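Side-chain contacts in odorant-binding protein 1F (Rattus norvegicus, PDB 3FIQ), which probably binds a wide variety of small odorant molecules in the nasal epithelium as a secreted lipocalin: residues A[97-102]-A[129-134]; A[51-56]-A[86-91]; A[101-104]-A[110-113]; A[10-15]-A[46-51]. All blocks are in the same frame, centred on the assembly; numbering follows the deposited sequence. Where two conformers were deposited one is given.

Interaction 1. Residues A[97-102]-A[129-134]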
# COMPACT_ATOMS: atom_id res chain seq x y z
N ILE A 97 1.32 11.94 -2.74
CA ILE A 97 1.17 11.02 -1.62
C ILE A 97 -0.22 10.41 -1.68
O ILE A 97 -1.18 11.13 -1.85
CB ILE A 97 1.37 11.73 -0.27
CG1 ILE A 97 2.79 12.30 -0.12
CG2 ILE A 97 0.96 10.80 0.85
CD1 ILE A 97 3.84 11.24 0.03
N ILE A 98 -0.34 9.10 -1.54
CA ILE A 98 -1.59 8.37 -1.37
C ILE A 98 -1.53 7.52 -0.15
O ILE A 98 -0.54 6.79 0.03
CB ILE A 98 -1.92 7.51 -2.60
CG1 ILE A 98 -2.09 8.43 -3.81
CG2 ILE A 98 -3.21 6.70 -2.37
CD1 ILE A 98 -2.34 7.68 -5.12
N PHE A 99 -2.51 7.64 0.73
CA PHE A 99 -2.73 6.67 1.80
C PHE A 99 -3.77 5.62 1.40
O PHE A 99 -4.90 5.98 1.10
CB PHE A 99 -3.27 7.34 3.06
CG PHE A 99 -2.32 8.30 3.78
CD1 PHE A 99 -1.05 8.67 3.31
CD2 PHE A 99 -2.70 8.74 5.03
CE1 PHE A 99 -0.26 9.53 4.02
CE2 PHE A 99 -1.90 9.62 5.74
CZ PHE A 99 -0.72 10.01 5.25
N PHE A 100 -3.39 4.35 1.28
CA PHE A 100 -4.28 3.25 0.99
C PHE A 100 -4.61 2.52 2.27
O PHE A 100 -3.79 2.34 3.13
CB PHE A 100 -3.60 2.21 0.08
CG PHE A 100 -3.43 2.65 -1.35
CD1 PHE A 100 -4.48 2.62 -2.22
CD2 PHE A 100 -2.17 3.02 -1.83
CE1 PHE A 100 -4.31 2.96 -3.55
CE2 PHE A 100 -2.01 3.38 -3.18
CZ PHE A 100 -3.13 3.34 -4.04
N HIS A 101 -5.84 2.03 2.37
CA HIS A 101 -6.23 1.10 3.39
C HIS A 101 -6.46 -0.22 2.68
O HIS A 101 -7.04 -0.28 1.59
CB HIS A 101 -7.54 1.51 4.02
CG HIS A 101 -7.99 0.59 5.08
ND1 HIS A 101 -9.02 -0.31 4.90
CD2 HIS A 101 -7.58 0.44 6.36
CE1 HIS A 101 -9.19 -1.00 6.02
NE2 HIS A 101 -8.34 -0.56 6.91
N ASN A 102 -5.88 -1.29 3.23
CA ASN A 102 -6.06 -2.64 2.71
C ASN A 102 -6.46 -3.60 3.85
O ASN A 102 -5.99 -3.49 4.96
CB ASN A 102 -4.80 -3.18 2.04
CG ASN A 102 -4.99 -4.57 1.43
OD1 ASN A 102 -4.13 -5.52 1.65
ND2 ASN A 102 -5.99 -4.75 0.68
N LYS A 129 2.56 12.87 8.88
CA LYS A 129 2.89 11.84 9.84
C LYS A 129 1.84 11.77 10.93
O LYS A 129 1.47 10.69 11.36
CB LYS A 129 4.29 12.08 10.43
CG LYS A 129 5.35 11.84 9.41
CD LYS A 129 6.73 11.88 10.02
CE LYS A 129 7.83 11.68 8.98
NZ LYS A 129 9.15 12.08 9.60
N GLN A 130 1.39 12.93 11.38
CA GLN A 130 0.38 12.96 12.45
C GLN A 130 -0.94 12.50 11.92
O GLN A 130 -1.66 11.77 12.63
CB GLN A 130 0.25 14.35 13.05
CG GLN A 130 1.43 14.70 13.85
CD GLN A 130 1.53 13.92 15.17
OE1 GLN A 130 2.31 12.94 15.29
NE2 GLN A 130 0.78 14.35 16.19
N GLU A 131 -1.26 12.87 10.70
CA GLU A 131 -2.45 12.34 10.02
C GLU A 131 -2.40 10.81 9.93
O GLU A 131 -3.42 10.09 10.18
CB GLU A 131 -2.56 12.90 8.61
CG GLU A 131 -3.83 12.41 7.88
CD GLU A 131 -4.13 13.19 6.59
OE1 GLU A 131 -3.23 13.91 6.08
OE2 GLU A 131 -5.26 13.07 6.10
N LEU A 132 -1.28 10.26 9.56
CA LEU A 132 -1.10 8.81 9.49
C LEU A 132 -1.34 8.19 10.83
O LEU A 132 -2.07 7.16 10.95
CB LEU A 132 0.26 8.44 9.00
CG LEU A 132 0.56 6.93 8.95
CD1 LEU A 132 -0.35 6.19 8.00
CD2 LEU A 132 2.01 6.69 8.55
N ARG A 133 -0.77 8.75 11.86
CA ARG A 133 -1.02 8.22 13.20
C ARG A 133 -2.47 8.26 13.62
O ARG A 133 -2.96 7.34 14.24
CB ARG A 133 -0.16 8.93 14.21
CG ARG A 133 1.33 8.67 14.02
CD ARG A 133 2.18 9.38 15.03
NE ARG A 133 1.67 9.27 16.39
CZ ARG A 133 1.97 8.30 17.26
NH1 ARG A 133 2.81 7.32 16.93
NH2 ARG A 133 1.45 8.33 18.47
N LYS A 134 -3.18 9.35 13.29
CA LYS A 134 -4.57 9.49 13.63
C LYS A 134 -5.41 8.48 12.89
O LYS A 134 -6.29 7.88 13.47
CB LYS A 134 -5.03 10.92 13.40
CG LYS A 134 -4.62 11.91 14.51
CD LYS A 134 -5.21 11.53 15.90
CE LYS A 134 -5.10 12.71 16.92
NZ LYS A 134 -5.44 12.34 18.33
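Glu131 brings two different surfaces to this contact: its OE1 forms a salt bridge with Lys92, while its methylene CG lies 4.0 Å from Phe99 CE2. The site joins the outer side of the lipocalin beta-barrel, strand 97-102, to helix 129-134, part of the long helix packed against the barrel wall. Lys92 serves both residues, pairing with the carboxylate and making a cation-pi contact with the Phe99 ring. Beyond CG the Glu131 chain is extended, with CG itself anti to the backbone N (chi1 -178°), which carries the carboxylate past the ring to the lysine. The attraction of the ammonium group would probably help to keep that carboxylate ionised.

Within 97-102 only Phe99 touches 129-134, and the outer part of its ring does the touching. CE2 comes 3.9 Å from Leu132 CA, the nearest approach between the segments. The Leu132 side chain crosses the phenyl group at a slant and also touches Ile115 and Val117 of the next strand, so it packs the helix on the barrel wall. No hydrogen bond links the two segments; apolar contact joins them, extended at the ring's rim by Phe99 CZ, 4.2 Å from Leu132 CB.

Interaction 2. Residues A[51-56]-A[86-91]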
# COMPACT_ATOMS: atom_id res chain seq x y z
N LEU A 51 -6.55 -1.64 -12.05
CA LEU A 51 -5.35 -0.96 -11.51
C LEU A 51 -4.23 -1.94 -11.35
O LEU A 51 -4.23 -2.79 -10.44
CB LEU A 51 -5.70 -0.32 -10.15
CG LEU A 51 -4.57 0.34 -9.35
CD1 LEU A 51 -3.89 1.43 -10.11
CD2 LEU A 51 -5.18 0.95 -8.09
N LYS A 52 -3.21 -1.78 -12.19
CA LYS A 52 -2.04 -2.63 -12.11
C LYS A 52 -1.00 -2.02 -11.21
O LYS A 52 -0.56 -0.89 -11.45
CB LYS A 52 -1.44 -2.77 -13.51
CG LYS A 52 -2.13 -3.78 -14.44
CD LYS A 52 -3.34 -3.27 -15.08
CE LYS A 52 -3.09 -2.07 -16.03
NZ LYS A 52 -4.45 -1.60 -16.41
N ILE A 53 -0.60 -2.75 -10.18
CA ILE A 53 0.43 -2.26 -9.27
C ILE A 53 1.61 -3.20 -9.35
O ILE A 53 1.48 -4.38 -9.13
CB ILE A 53 -0.12 -2.18 -7.84
CG1 ILE A 53 -1.34 -1.25 -7.76
CG2 ILE A 53 1.00 -1.74 -6.91
CD1 ILE A 53 -1.96 -1.24 -6.36
N ILE A 54 2.79 -2.65 -9.64
CA ILE A 54 4.04 -3.43 -9.65
C ILE A 54 4.76 -3.05 -8.37
O ILE A 54 4.87 -1.84 -8.02
CB ILE A 54 4.91 -3.10 -10.87
CG1 ILE A 54 4.16 -3.54 -12.13
CG2 ILE A 54 6.27 -3.80 -10.75
CD1 ILE A 54 4.82 -3.06 -13.44
N PHE A 55 5.22 -4.05 -7.63
CA PHE A 55 5.94 -3.83 -6.38
C PHE A 55 6.97 -4.92 -6.18
O PHE A 55 6.93 -5.95 -6.84
CB PHE A 55 4.97 -3.81 -5.18
CG PHE A 55 4.22 -5.07 -4.92
CD1 PHE A 55 2.97 -5.25 -5.49
CD2 PHE A 55 4.68 -6.03 -4.02
CE1 PHE A 55 2.23 -6.44 -5.21
CE2 PHE A 55 3.91 -7.13 -3.70
CZ PHE A 55 2.70 -7.36 -4.31
N ASN A 56 7.94 -4.64 -5.34
CA ASN A 56 8.92 -5.64 -4.95
C ASN A 56 8.72 -6.05 -3.53
O ASN A 56 8.31 -5.26 -2.68
CB ASN A 56 10.39 -5.13 -5.15
CG ASN A 56 10.77 -5.17 -6.59
OD1 ASN A 56 11.09 -6.26 -7.12
ND2 ASN A 56 10.67 -4.06 -7.24
N ASN A 86 -7.45 -9.44 -0.99
CA ASN A 86 -7.26 -8.07 -0.56
C ASN A 86 -8.42 -7.23 -1.04
O ASN A 86 -8.87 -7.36 -2.17
CB ASN A 86 -5.92 -7.52 -1.12
CG ASN A 86 -4.78 -8.37 -0.68
OD1 ASN A 86 -4.22 -8.17 0.39
ND2 ASN A 86 -4.43 -9.38 -1.52
N TYR A 87 -8.77 -6.31 -0.19
CA TYR A 87 -9.78 -5.30 -0.38
C TYR A 87 -9.14 -3.93 -0.01
O TYR A 87 -8.89 -3.65 1.17
CB TYR A 87 -10.95 -5.56 0.53
CG TYR A 87 -11.50 -6.94 0.49
CD1 TYR A 87 -11.02 -7.93 1.31
CD2 TYR A 87 -12.56 -7.23 -0.32
CE1 TYR A 87 -11.53 -9.20 1.29
CE2 TYR A 87 -13.10 -8.53 -0.41
CZ TYR A 87 -12.58 -9.50 0.42
OH TYR A 87 -13.06 -10.75 0.42
N PHE A 88 -8.86 -3.11 -1.03
CA PHE A 88 -8.17 -1.87 -0.77
C PHE A 88 -8.84 -0.65 -1.33
O PHE A 88 -9.58 -0.72 -2.31
CB PHE A 88 -6.69 -1.98 -1.17
CG PHE A 88 -6.39 -2.08 -2.62
CD1 PHE A 88 -6.24 -3.32 -3.26
CD2 PHE A 88 -6.17 -0.91 -3.35
CE1 PHE A 88 -5.90 -3.37 -4.60
CE2 PHE A 88 -5.83 -0.98 -4.69
CZ PHE A 88 -5.66 -2.18 -5.29
N HIS A 89 -8.63 0.49 -0.69
CA HIS A 89 -9.23 1.73 -1.18
C HIS A 89 -8.38 2.92 -0.74
O HIS A 89 -7.47 2.78 0.08
CB HIS A 89 -10.72 1.85 -0.73
CG HIS A 89 -10.95 2.05 0.74
ND1 HIS A 89 -10.82 1.06 1.68
CD2 HIS A 89 -11.36 3.15 1.42
CE1 HIS A 89 -11.13 1.54 2.88
NE2 HIS A 89 -11.43 2.80 2.75
N VAL A 90 -8.70 4.11 -1.24
CA VAL A 90 -7.89 5.30 -0.98
C VAL A 90 -8.46 6.08 0.20
O VAL A 90 -9.64 6.36 0.23
CB VAL A 90 -7.91 6.16 -2.24
CG1 VAL A 90 -7.15 7.51 -1.96
CG2 VAL A 90 -7.25 5.41 -3.40
N LEU A 91 -7.68 6.32 1.21
CA LEU A 91 -8.12 7.07 2.35
C LEU A 91 -7.76 8.52 2.21
O LEU A 91 -8.45 9.41 2.73
CB LEU A 91 -7.42 6.62 3.64
CG LEU A 91 -7.55 5.26 4.15
CD1 LEU A 91 -6.70 5.07 5.42
CD2 LEU A 91 -9.01 4.97 4.44
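Phe88 meets two aliphatic side chains with neighbouring atoms of its ring. CE2 takes Leu51 CD2 at 4.0 Å, with the methyl at the ring edge and in its plane, and CZ takes Ile53 CD1, also at 4.0 Å. The methyl of Ile53 stands obliquely to the ring, and the two side chains reach toward each other from opposite directions. Leu51 arrives at a slant instead.

These strands, 51-56 and 86-90, are not sheet neighbours. Leu51 and Phe88 have their CA atoms 11.1 Å apart, and the contact spans the inside of the lipocalin barrel, where alternate residues of each strand turn inward. The Phe88 side chain leaves its strand toward 51-56, and its CG sits between the backbone N and the carbonyl carbon (chi1 69°), which sets where the ring lies beside the main chain. Ile53 reaches out through an extended CG1 arm (chi2 176°), which puts CD1 at the front.

Further out, the Tyr78 ring lies against Phe88 with planes about 15° apart, while Phe39 and Met42 pack on Ile53. All three touching residues are buried and no hydrogen bond passes between the segments. The contact therefore rests on dispersion and exclusion of water, consistent with the apolar interior by which lipocalins of this kind take up hydrophobic odorants.

Interaction 3. Residues A[101-104]-A[110-113]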
# COMPACT_ATOMS: atom_id res chain seq x y z
N HIS A 101 -5.84 2.03 2.37
CA HIS A 101 -6.23 1.10 3.39
C HIS A 101 -6.46 -0.22 2.68
O HIS A 101 -7.04 -0.28 1.59
CB HIS A 101 -7.54 1.51 4.02
CG HIS A 101 -7.99 0.59 5.08
ND1 HIS A 101 -9.02 -0.31 4.90
CD2 HIS A 101 -7.58 0.44 6.36
CE1 HIS A 101 -9.19 -1.00 6.02
NE2 HIS A 101 -8.34 -0.56 6.91
N ASN A 102 -5.88 -1.29 3.23
CA ASN A 102 -6.06 -2.64 2.71
C ASN A 102 -6.46 -3.60 3.85
O ASN A 102 -5.99 -3.49 4.96
CB ASN A 102 -4.80 -3.18 2.04
CG ASN A 102 -4.99 -4.57 1.43
OD1 ASN A 102 -4.13 -5.52 1.65
ND2 ASN A 102 -5.99 -4.75 0.68
N VAL A 103 -7.41 -4.48 3.56
CA VAL A 103 -7.74 -5.60 4.40
C VAL A 103 -7.27 -6.83 3.61
O VAL A 103 -7.71 -7.10 2.47
CB VAL A 103 -9.24 -5.73 4.68
CG1 VAL A 103 -9.45 -6.95 5.55
CG2 VAL A 103 -9.66 -4.43 5.39
N ASN A 104 -6.35 -7.55 4.20
CA ASN A 104 -5.86 -8.86 3.67
C ASN A 104 -6.39 -9.96 4.48
O ASN A 104 -6.32 -9.96 5.74
CB ASN A 104 -4.36 -8.87 3.69
CG ASN A 104 -3.74 -10.20 3.35
OD1 ASN A 104 -3.43 -10.98 4.25
ND2 ASN A 104 -3.57 -10.50 2.05
N LYS A 110 -6.60 -15.50 8.44
CA LYS A 110 -6.20 -14.45 9.34
C LYS A 110 -6.43 -13.12 8.63
O LYS A 110 -6.00 -12.91 7.49
CB LYS A 110 -4.75 -14.59 9.73
CG LYS A 110 -4.24 -13.56 10.72
CD LYS A 110 -2.73 -13.66 10.94
CE LYS A 110 -2.37 -14.51 12.12
NZ LYS A 110 -1.15 -13.92 12.84
N GLU A 111 -7.08 -12.21 9.31
CA GLU A 111 -7.33 -10.87 8.75
C GLU A 111 -6.37 -9.86 9.28
O GLU A 111 -6.18 -9.74 10.50
CB GLU A 111 -8.73 -10.42 9.16
CG GLU A 111 -9.21 -9.21 8.40
CD GLU A 111 -10.67 -8.82 8.76
OE1 GLU A 111 -11.54 -9.74 8.74
OE2 GLU A 111 -10.91 -7.60 9.04
N THR A 112 -5.78 -9.07 8.37
CA THR A 112 -4.85 -8.03 8.69
C THR A 112 -5.35 -6.73 8.05
O THR A 112 -5.69 -6.67 6.86
CB THR A 112 -3.43 -8.34 8.14
OG1 THR A 112 -3.00 -9.63 8.61
CG2 THR A 112 -2.38 -7.31 8.56
N ASN A 113 -5.43 -5.71 8.87
CA ASN A 113 -5.73 -4.33 8.46
C ASN A 113 -4.45 -3.55 8.27
O ASN A 113 -3.64 -3.51 9.16
CB ASN A 113 -6.66 -3.68 9.50
CG ASN A 113 -8.12 -4.08 9.24
OD1 ASN A 113 -8.85 -3.36 8.59
ND2 ASN A 113 -8.52 -5.24 9.70
O HOH W 1 -9.00 -1.05 9.82
O HOH W 2 -3.68 -11.42 6.94
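The imidazole of His101 and the side-chain amide of Asn113 meet with their planes 41° apart, and Asn113 OD1 lies at the edge of the ring, near its plane. NE2 gives OD1 a weak, bent hydrogen bond of 3.3 Å. Water 1 bridges the same two atoms more tightly: it donates to Asn113 OD1 at 2.6 Å and lies 3.0 Å from His101 NE2. At the other end of the amide, Asn113 ND2 makes a weak hydrogen bond to Glu111 OE2. The imidazole also meets the rings of Tyr139 and His89.

These residues belong to the antiparallel hairpin formed by strands 97-105 and 111-119. Val103 and Asn113 form a non-hydrogen-bonded pair, their side chains side by side and pointing the same way. On this face Val103 splits its methyls: CG2 leans on the amide, while CG1, anti to the backbone N (chi1 179°), lies 3.6 Å from Glu111 CG. Asn104 and Thr112 are the next pair, hydrogen-bonded, with Asn104 N to Thr112 O at 2.9 Å and Thr112 N to Asn104 O at 2.8 Å.

The side chains of Asn104 and Thr112 turn to the other face, where water 2 joins Asn104 OD1, Thr112 OG1 and Lys110 O. Asn86 takes a hydrogen bond from Asn104 ND2, and Asn25 pairs with Thr112 OG1. Both faces of the hairpin thus add polar, water-mediated links to the backbone pairing, so the two strands are joined through side chains as well as main chain.

Interaction 4. Residues A[10-15]-A[46-51]. With EDO (1,2-ethanediol), chain D.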
# COMPACT_ATOMS: atom_id res chain seq x y z
N SER A 10 -4.80 9.81 -14.74
CA SER A 10 -3.86 10.91 -14.70
C SER A 10 -3.26 11.06 -13.31
O SER A 10 -2.07 11.39 -13.17
CB SER A 10 -4.59 12.23 -15.02
OG SER A 10 -4.96 12.26 -16.39
N GLU A 11 -4.05 10.83 -12.26
CA GLU A 11 -3.55 10.92 -10.89
C GLU A 11 -2.54 9.83 -10.56
O GLU A 11 -1.47 10.07 -9.95
CB GLU A 11 -4.67 10.88 -9.87
CG GLU A 11 -5.48 12.19 -9.81
CD GLU A 11 -6.78 12.10 -9.07
OE1 GLU A 11 -7.39 11.04 -8.97
OE2 GLU A 11 -7.25 13.15 -8.60
N VAL A 12 -2.86 8.62 -10.98
CA VAL A 12 -2.04 7.51 -10.50
C VAL A 12 -0.95 6.98 -11.43
O VAL A 12 0.01 6.42 -10.93
CB VAL A 12 -2.88 6.34 -10.01
CG1 VAL A 12 -3.90 6.75 -9.02
CG2 VAL A 12 -3.51 5.75 -11.10
N ASN A 13 -1.02 7.15 -12.74
CA ASN A 13 -0.16 6.47 -13.63
C ASN A 13 1.27 6.96 -13.50
O ASN A 13 1.54 8.14 -13.60
CB ASN A 13 -0.65 6.59 -15.06
CG ASN A 13 -1.84 5.69 -15.32
OD1 ASN A 13 -2.39 5.11 -14.43
ND2 ASN A 13 -2.28 5.69 -16.55
N GLY A 14 2.20 6.07 -13.23
CA GLY A 14 3.59 6.47 -13.09
C GLY A 14 4.29 5.70 -12.00
O GLY A 14 3.69 4.76 -11.45
N ASP A 15 5.50 6.13 -11.66
CA ASP A 15 6.27 5.46 -10.63
C ASP A 15 5.82 5.94 -9.26
O ASP A 15 5.50 7.12 -9.06
CB ASP A 15 7.73 5.82 -10.82
CG ASP A 15 8.37 5.18 -12.04
OD1 ASP A 15 7.89 4.21 -12.62
OD2 ASP A 15 9.49 5.68 -12.40
N ASP A 46 -9.24 3.71 -18.49
CA ASP A 46 -10.58 4.22 -18.36
C ASP A 46 -11.17 3.95 -16.97
O ASP A 46 -11.29 2.76 -16.52
CB ASP A 46 -11.44 3.54 -19.43
CG ASP A 46 -10.84 3.68 -20.84
OD1 ASP A 46 -10.78 4.84 -21.33
OD2 ASP A 46 -10.44 2.66 -21.45
N GLU A 47 -11.50 5.06 -16.31
CA GLU A 47 -12.20 5.07 -15.05
C GLU A 47 -11.39 4.41 -13.93
O GLU A 47 -11.88 4.26 -12.84
CB GLU A 47 -13.55 4.34 -15.16
CG GLU A 47 -14.48 4.79 -16.32
CD GLU A 47 -14.71 6.27 -16.31
OE1 GLU A 47 -15.05 6.81 -15.23
OE2 GLU A 47 -14.51 6.90 -17.38
N CYS A 48 -10.14 4.02 -14.22
CA CYS A 48 -9.31 3.25 -13.27
C CYS A 48 -10.03 1.99 -12.77
O CYS A 48 -9.92 1.62 -11.58
CB CYS A 48 -8.94 4.12 -12.08
SG CYS A 48 -7.30 3.77 -11.43
N GLN A 49 -10.70 1.31 -13.69
CA GLN A 49 -11.42 0.07 -13.36
C GLN A 49 -10.39 -1.05 -13.03
O GLN A 49 -10.60 -1.88 -12.16
CB GLN A 49 -12.36 -0.38 -14.48
CG GLN A 49 -12.91 -1.83 -14.37
CD GLN A 49 -13.77 -2.03 -13.14
OE1 GLN A 49 -14.63 -1.16 -12.85
NE2 GLN A 49 -13.54 -3.18 -12.38
N GLU A 50 -9.28 -1.02 -13.74
CA GLU A 50 -8.30 -2.08 -13.68
C GLU A 50 -6.99 -1.45 -13.29
O GLU A 50 -6.37 -0.80 -14.13
CB GLU A 50 -8.25 -2.83 -15.03
CG GLU A 50 -7.60 -4.16 -15.03
CD GLU A 50 -7.98 -5.06 -16.28
OE1 GLU A 50 -9.11 -5.68 -16.42
OE2 GLU A 50 -7.11 -5.10 -17.11
N LEU A 51 -6.55 -1.64 -12.05
CA LEU A 51 -5.35 -0.96 -11.51
C LEU A 51 -4.23 -1.94 -11.35
O LEU A 51 -4.23 -2.79 -10.44
CB LEU A 51 -5.70 -0.32 -10.15
CG LEU A 51 -4.57 0.34 -9.35
CD1 LEU A 51 -3.89 1.43 -10.11
CD2 LEU A 51 -5.18 0.95 -8.09
C1 EDO D . -1.81 14.58 -12.43
O1 EDO D . -0.72 13.69 -12.11
C2 EDO D . -2.30 15.30 -11.19
O2 EDO D . -2.15 14.54 -9.99
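Cys48, which packs its sulfur toward Val12, has a left-handed backbone conformation (phi 53°, psi 42°) although it is not glycine, and Glu47 before it is left-handed as well. Cys48 SG is bonded to Cys44 in a disulfide that closes the turn before strand 50-59. In the conformer described here, SG lies 4.3 Å from Val12 CG2; a second conformer was deposited, so that distance is provisional. The same methyl of Val12 faces Leu51 CD1 at 4.4 Å, and one branch of the valine therefore serves both partners. The touch is loose and wholly apolar, and all three residues are buried. Ile7 packs on each of them from the chain before the helix.

Several polar groups nearby have partners outside the cluster. Asn13 OD1 accepts from the backbone N of Cys44, and Val12 O receives the indole NE1 of Trp16. A molecule of 1,2-ethanediol, probably from the crystallisation liquor, donates through O1 to Ser10 O at 2.9 Å. At Gly14 the backbone takes angles where a CB would press against the carbonyl O of Asn13. With Trp16 two residues later it forms the Gly-X-Trp signature of lipocalins, in which a short N-terminal helix leads into the first barrel strand.

In the fold
Followed from the N terminus, interaction 4 comes first: it returns the chain to the short N-terminal helix once strand 38-44 and the Cys44-Cys48 turn have been made. Interaction 2 opens where it ends, with Leu51 in both, and spans the barrel interior after strands 62-72 and 78-81. Strand 97-105, hydrogen-bonded to 85-93, then starts both remaining contacts. Interaction 3 closes soonest, as the hairpin with 111-119; interaction 1 stays open until helix 126-138 comes back to the outer wall, so the hairpin closes within its longer span. None of the loops cross. Together they join the N-terminal helix, the opposed inner walls, a hairpin and the flanking helix around one barrel.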